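Local coordinates for inactive glucansucrase (Lactobacillus reuteri, PDB 5JBD), which belongs to glycoside hydrolase family 70 as an inactive glucansucrase, a large multidomain protein built around a TIM barrel and binding a calcium ion, at residues L349-G354 with N358-G363; N364-T367 with R373-D376. All coordinates share one frame; numbering follows the deposited sequence.

In the fold
Helix 343-354 follows strand 340-341, a strand of the parallel barrel sheet. After it the chain turns back, and interaction 1 closes a short loop between 349-354 and 358-363. Helix 364-367 comes next. Interaction 2 then closes a second loop, between 364-367 and 373-376. The two loops follow in series and neither encloses the other. They touch where Val352 and Leu349 of the long helix pack on Asn364 and Leu365 of the short one. Strand 375-376 then joins the antiparallel sheet beside strand 501-505, before the chain returns to the barrel at strand 385-388. Together the contacts tie a barrel helix to the antiparallel sheet of strand 501-505.

Interaction 1: residues L349-G354 with N358-G363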
ATOM      1  N   LEU A 349      19.403  11.633   1.540  1.00 22.52           N
ATOM      2  CA  LEU A 349      18.864  12.959   1.837  1.00 23.15           C
ATOM      3  C   LEU A 349      18.481  13.078   3.318  1.00 23.17           C
ATOM      4  O   LEU A 349      18.857  14.053   3.970  1.00 23.16           O
ATOM      5  CB  LEU A 349      17.657  13.267   0.960  1.00 23.33           C
ATOM      6  CG  LEU A 349      17.956  13.547  -0.517  1.00 23.91           C
ATOM      7  CD1 LEU A 349      16.679  13.473  -1.345  1.00 23.02           C
ATOM      8  CD2 LEU A 349      18.625  14.902  -0.716  1.00 24.17           C
ATOM      9  N   GLU A 350      17.773  12.080   3.847  1.00 23.51           N
ATOM     10  CA  GLU A 350      17.357  12.107   5.261  1.00 24.26           C
ATOM     11  C   GLU A 350      18.526  11.955   6.244  1.00 25.69           C
ATOM     12  O   GLU A 350      18.574  12.666   7.270  1.00 25.08           O
ATOM     13  CB  GLU A 350      16.256  11.072   5.548  1.00 24.50           C
ATOM     14  CG  GLU A 350      14.959  11.350   4.774  1.00 23.94           C
ATOM     15  CD  GLU A 350      13.672  11.104   5.562  1.00 25.47           C
ATOM     16  OE1 GLU A 350      13.630  10.166   6.387  1.00 23.98           O
ATOM     17  OE2 GLU A 350      12.684  11.841   5.315  1.00 21.70           O
ATOM     18  N   ASN A 351      19.477  11.063   5.935  1.00 24.35           N
ATOM     19  CA  ASN A 351      20.598  10.841   6.836  1.00 24.55           C
ATOM     20  C   ASN A 351      21.580  12.018   6.821  1.00 23.60           C
ATOM     21  O   ASN A 351      22.226  12.277   7.828  1.00 24.56           O
ATOM     22  CB  ASN A 351      21.376   9.536   6.531  1.00 25.09           C
ATOM     23  CG  ASN A 351      20.547   8.259   6.696  1.00 26.00           C
ATOM     24  OD1 ASN A 351      20.916   7.158   6.212  1.00 27.75           O
ATOM     25  ND2 ASN A 351      19.462   8.381   7.381  1.00 25.19           N
ATOM     26  N   VAL A 352      21.695  12.727   5.694  1.00 24.18           N
ATOM     27  CA  VAL A 352      22.664  13.833   5.558  1.00 23.99           C
ATOM     28  C   VAL A 352      22.074  15.171   5.985  1.00 24.09           C
ATOM     29  O   VAL A 352      22.733  15.938   6.691  1.00 23.96           O
ATOM     30  CB  VAL A 352      23.202  13.947   4.117  1.00 24.54           C
ATOM     31  CG1 VAL A 352      24.059  15.191   3.906  1.00 24.72           C
ATOM     32  CG2 VAL A 352      24.008  12.711   3.756  1.00 24.44           C
ATOM     33  N   LEU A 353      20.850  15.451   5.544  1.00 23.48           N
ATOM     34  CA  LEU A 353      20.213  16.748   5.738  1.00 23.80           C
ATOM     35  C   LEU A 353      19.083  16.778   6.770  1.00 24.86           C
ATOM     36  O   LEU A 353      18.841  17.810   7.382  1.00 26.34           O
ATOM     37  CB  LEU A 353      19.674  17.255   4.394  1.00 24.30           C
ATOM     38  CG  LEU A 353      20.707  17.506   3.291  1.00 24.02           C
ATOM     39  CD1 LEU A 353      20.034  17.777   1.955  1.00 23.48           C
ATOM     40  CD2 LEU A 353      21.625  18.653   3.663  1.00 25.96           C
ATOM     41  N   GLY A 354      18.385  15.661   6.940  1.00 25.71           N
ATOM     42  CA  GLY A 354      17.134  15.628   7.692  1.00 26.13           C
ATOM     43  C   GLY A 354      17.168  15.331   9.183  1.00 27.14           C
ATOM     44  O   GLY A 354      16.199  15.637   9.891  1.00 27.70           O
ATOM     45  N   ASN A 358      23.832  13.573  14.505  1.00 35.26           N
ATOM     46  CA  ASN A 358      24.465  12.418  13.841  1.00 34.40           C
ATOM     47  C   ASN A 358      24.170  12.417  12.341  1.00 28.94           C
ATOM     48  O   ASN A 358      23.806  11.383  11.773  1.00 29.65           O
ATOM     49  CB  ASN A 358      24.000  11.088  14.476  1.00 36.35           C
ATOM     50  CG  ASN A 358      24.486  10.927  15.913  1.00 40.97           C
ATOM     51  OD1 ASN A 358      25.690  11.014  16.203  1.00 44.44           O
ATOM     52  ND2 ASN A 358      23.544  10.701  16.827  1.00 42.95           N
ATOM     53  N   ARG A 359      24.305  13.585  11.716  1.00 27.21           N
ATOM     54  CA  ARG A 359      24.148  13.705  10.256  1.00 26.67           C
ATOM     55  C   ARG A 359      25.334  13.065   9.548  1.00 26.11           C
ATOM     56  O   ARG A 359      26.474  13.270   9.956  1.00 25.96           O
ATOM     57  CB  ARG A 359      24.056  15.167   9.822  1.00 26.83           C
ATOM     58  CG  ARG A 359      22.762  15.816  10.251  1.00 27.50           C
ATOM     59  CD  ARG A 359      22.720  17.292   9.916  1.00 28.24           C
ATOM     60  NE  ARG A 359      21.484  17.870  10.444  1.00 29.59           N
ATOM     61  CZ  ARG A 359      21.222  19.167  10.604  1.00 30.51           C
ATOM     62  NH1 ARG A 359      22.087  20.107  10.246  1.00 30.65           N
ATOM     63  NH2 ARG A 359      20.044  19.524  11.117  1.00 32.69           N
ATOM     64  N   ASP A 360      25.058  12.278   8.509  1.00 26.21           N
ATOM     65  CA  ASP A 360      26.106  11.754   7.645  1.00 25.81           C
ATOM     66  C   ASP A 360      26.743  12.905   6.875  1.00 25.54           C
ATOM     67  O   ASP A 360      26.170  13.994   6.779  1.00 27.16           O
ATOM     68  CB  ASP A 360      25.564  10.719   6.670  1.00 24.70           C
ATOM     69  CG  ASP A 360      25.078   9.426   7.351  1.00 25.09           C
ATOM     70  OD1 ASP A 360      25.172   9.260   8.588  1.00 25.32           O
ATOM     71  OD2 ASP A 360      24.623   8.538   6.601  1.00 24.78           O
ATOM     72  N   ASN A 361      27.953  12.676   6.367  1.00 24.39           N
ATOM     73  CA  ASN A 361      28.699  13.722   5.694  1.00 24.16           C
ATOM     74  C   ASN A 361      28.007  14.199   4.416  1.00 23.58           C
ATOM     75  O   ASN A 361      27.397  13.409   3.692  1.00 23.16           O
ATOM     76  CB  ASN A 361      30.116  13.249   5.363  1.00 26.10           C
ATOM     77  CG  ASN A 361      30.992  14.376   4.871  1.00 26.89           C
ATOM     78  OD1 ASN A 361      31.190  14.545   3.662  1.00 27.30           O
ATOM     79  ND2 ASN A 361      31.480  15.190   5.800  1.00 27.67           N
ATOM     80  N   ILE A 362      28.119  15.500   4.156  1.00 23.80           N
ATOM     81  CA  ILE A 362      27.572  16.137   2.956  1.00 23.70           C
ATOM     82  C   ILE A 362      27.952  15.408   1.643  1.00 22.56           C
ATOM     83  O   ILE A 362      27.161  15.349   0.693  1.00 20.67           O
ATOM     84  CB  ILE A 362      27.980  17.636   2.904  1.00 24.24           C
ATOM     85  CG1 ILE A 362      26.991  18.467   2.071  1.00 25.30           C
ATOM     86  CG2 ILE A 362      29.411  17.811   2.398  1.00 25.19           C
ATOM     87  CD1 ILE A 362      25.637  18.676   2.727  1.00 26.45           C
ATOM     88  N   GLY A 363      29.157  14.856   1.600  1.00 22.17           N
ATOM     89  CA  GLY A 363      29.630  14.122   0.423  1.00 21.86           C
ATOM     90  C   GLY A 363      28.835  12.880   0.032  1.00 21.49           C
ATOM     91  O   GLY A 363      28.933  12.417  -1.111  1.00 20.09           O
TER
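Arg359 lays its aliphatic chain past the carbonyl of Val352, with Arg359 CD 3.5 Å from Val352 O. The chain is extended from CG to NE, which carries the guanidinium on to Leu353, whose carbonyl oxygen lies over one face toward the rim. Other residues fix this group: NE bonds to Arg355 O, NH1 to Asn543 O and NH2 to Ser610 OG. Asp360 makes the hydrogen bond between the segments, from Asp360 N to Asn351 O at 2.9 Å, with the donor above the carbonyl plane. Its side chain runs beside that of Asn351, pointing the same way. Asp360 OD2 is 3.4 Å from Asn351 CB, and the carboxylate and amide planes are 64° apart. Val352 CG2 packs 3.5 Å from Asn361 O. Asn361 OD1 accepts from Gly363 N at 2.9 Å and caps the turn into helix 364-367. Ile362 places CD1 against two methyls, 4.0 Å from Val352 CG1 and 4.1 Å from Leu353 CD2. The loop joins two consecutive helices, 343-354 and 364-367. It folds back along the C-terminal part of a barrel helix, where the backbone widens into a pi-type turn at 350-354.

Interaction 2: residues N364-T367 with R373-D376; sequences NLIT and RQND
Ile366 puts its CG2 methyl over the backbone and side chain of Gln374. The methyl carbon Ile366 CG2 is 3.4 Å from Gln374 N and 3.5 Å from Gln374 CA. The Gln374 chain bends at its second torsion (chi2 83°), and this folds the amide back toward the same methyl. Gln374 OE1 ends 3.5 Å from Ile366 CG2, so one methyl meets both ends of the glutamine. One residue earlier, Arg373 N donates to Ile366 O at 3.0 Å. That bond is nearly straight, 172° at the hydrogen, and lies in the carbonyl plane. It closes the loop between short helix 364-367 and strand 375-376, an edge strand that pairs with strand 501-505 of the antiparallel sheet. Met503 and Leu511 of that sheet also pack on Ile366. The Arg373 side chain runs out extended to NE and then turns its guanidinium about a right angle out of the line of the chain (chi4 87°), which brings NH1 to a water. Arg373 NH1 donates to this water at 2.9 Å, and the water sits at the edge of the guanidinium and in its plane. The same water is 2.9 Å from Leu365 O and hydrogen-bonds to it, linking the arginine to a helix carbonyl. Arg373 NH1 also bonds to Ser369 OG, and NE is bound to Lys457 O.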
ATOM      1  N   ASN A 364      28.076  12.320   0.970  1.00 21.72           N
ATOM      2  CA  ASN A 364      27.179  11.201   0.661  1.00 22.70           C
ATOM      3  C   ASN A 364      26.143  11.540  -0.421  1.00 21.72           C
ATOM      4  O   ASN A 364      25.720  10.655  -1.139  1.00 21.63           O
ATOM      5  CB  ASN A 364      26.468  10.680   1.914  1.00 24.52           C
ATOM      6  CG  ASN A 364      27.390   9.913   2.848  1.00 27.68           C
ATOM      7  OD1 ASN A 364      28.609  10.021   2.777  1.00 31.71           O
ATOM      8  ND2 ASN A 364      26.794   9.147   3.757  1.00 30.17           N
ATOM      9  N   LEU A 365      25.755  12.803  -0.554  1.00 21.06           N
ATOM     10  CA  LEU A 365      24.855  13.228  -1.647  1.00 20.78           C
ATOM     11  C   LEU A 365      25.440  12.985  -3.054  1.00 21.09           C
ATOM     12  O   LEU A 365      24.700  12.860  -4.032  1.00 19.37           O
ATOM     13  CB  LEU A 365      24.493  14.708  -1.499  1.00 20.94           C
ATOM     14  CG  LEU A 365      23.724  15.101  -0.228  1.00 21.33           C
ATOM     15  CD1 LEU A 365      23.781  16.591   0.031  1.00 21.15           C
ATOM     16  CD2 LEU A 365      22.283  14.627  -0.308  1.00 21.94           C
ATOM     17  N   ILE A 366      26.766  12.923  -3.143  1.00 20.64           N
ATOM     18  CA  ILE A 366      27.457  12.710  -4.389  1.00 20.81           C
ATOM     19  C   ILE A 366      27.439  11.232  -4.770  1.00 20.34           C
ATOM     20  O   ILE A 366      27.179  10.891  -5.924  1.00 20.06           O
ATOM     21  CB  ILE A 366      28.935  13.194  -4.308  1.00 21.77           C
ATOM     22  CG1 ILE A 366      29.004  14.678  -3.931  1.00 21.95           C
ATOM     23  CG2 ILE A 366      29.637  12.976  -5.649  1.00 23.41           C
ATOM     24  CD1 ILE A 366      30.386  15.198  -3.576  1.00 22.87           C
ATOM     25  N   THR A 367      27.702  10.367  -3.790  1.00 20.51           N
ATOM     26  CA  THR A 367      27.980   8.954  -4.049  1.00 22.10           C
ATOM     27  C   THR A 367      26.861   7.953  -3.700  1.00 22.44           C
ATOM     28  O   THR A 367      26.810   6.873  -4.287  1.00 22.14           O
ATOM     29  CB  THR A 367      29.209   8.523  -3.239  1.00 21.58           C
ATOM     30  OG1 THR A 367      28.970   8.778  -1.855  1.00 22.04           O
ATOM     31  CG2 THR A 367      30.442   9.311  -3.665  1.00 23.21           C
ATOM     32  N   ARG A 373      27.116  11.253  -8.875  1.00 18.97           N
ATOM     33  CA  ARG A 373      26.967  12.552  -9.529  1.00 19.45           C
ATOM     34  C   ARG A 373      28.189  13.471  -9.309  1.00 20.50           C
ATOM     35  O   ARG A 373      28.076  14.688  -9.387  1.00 21.18           O
ATOM     36  CB  ARG A 373      25.665  13.227  -9.083  1.00 20.09           C
ATOM     37  CG  ARG A 373      24.421  12.476  -9.529  1.00 20.56           C
ATOM     38  CD  ARG A 373      23.118  13.191  -9.143  1.00 20.51           C
ATOM     39  NE  ARG A 373      21.957  12.510  -9.738  1.00 20.53           N
ATOM     40  CZ  ARG A 373      21.296  11.485  -9.188  1.00 19.84           C
ATOM     41  NH1 ARG A 373      21.639  10.998  -7.992  1.00 19.79           N
ATOM     42  NH2 ARG A 373      20.285  10.930  -9.843  1.00 20.12           N
ATOM     43  N   GLN A 374      29.352  12.883  -9.049  1.00 22.76           N
ATOM     44  CA  GLN A 374      30.592  13.653  -8.940  1.00 24.95           C
ATOM     45  C   GLN A 374      30.820  14.462 -10.211  1.00 23.28           C
ATOM     46  O   GLN A 374      31.064  15.655 -10.151  1.00 21.33           O
ATOM     47  CB  GLN A 374      31.797  12.746  -8.675  1.00 29.46           C
ATOM     48  CG  GLN A 374      33.076  13.511  -8.341  1.00 36.09           C
ATOM     49  CD  GLN A 374      33.150  13.892  -6.892  1.00 41.32           C
ATOM     50  OE1 GLN A 374      33.110  13.023  -6.021  1.00 48.78           O
ATOM     51  NE2 GLN A 374      33.297  15.196  -6.613  1.00 42.28           N
ATOM     52  N   ASN A 375      30.745  13.795 -11.356  1.00 22.91           N
ATOM     53  CA  ASN A 375      30.939  14.449 -12.638  1.00 22.81           C
ATOM     54  C   ASN A 375      30.215  13.620 -13.704  1.00 21.51           C
ATOM     55  O   ASN A 375      30.809  12.808 -14.427  1.00 18.77           O
ATOM     56  CB  ASN A 375      32.435  14.615 -12.930  1.00 23.35           C
ATOM     57  CG  ASN A 375      32.718  15.660 -13.998  1.00 23.95           C
ATOM     58  OD1 ASN A 375      32.054  16.696 -14.085  1.00 23.48           O
ATOM     59  ND2 ASN A 375      33.742  15.400 -14.798  1.00 25.61           N
ATOM     60  N   ASP A 376      28.903  13.833 -13.757  1.00 21.81           N
ATOM     61  CA  ASP A 376      27.988  13.045 -14.590  1.00 20.52           C
ATOM     62  C   ASP A 376      27.814  13.798 -15.899  1.00 21.03           C
ATOM     63  O   ASP A 376      27.050  14.770 -15.951  1.00 19.54           O
ATOM     64  CB  ASP A 376      26.662  12.869 -13.843  1.00 20.86           C
ATOM     65  CG  ASP A 376      25.629  12.047 -14.604  1.00 21.10           C
ATOM     66  OD1 ASP A 376      25.833  11.694 -15.804  1.00 21.11           O
ATOM     67  OD2 ASP A 376      24.553  11.776 -13.980  1.00 21.23           O
TER
HETATM   68  O   HOH W   1      24.025  11.374  -6.415  1.00 21.43           O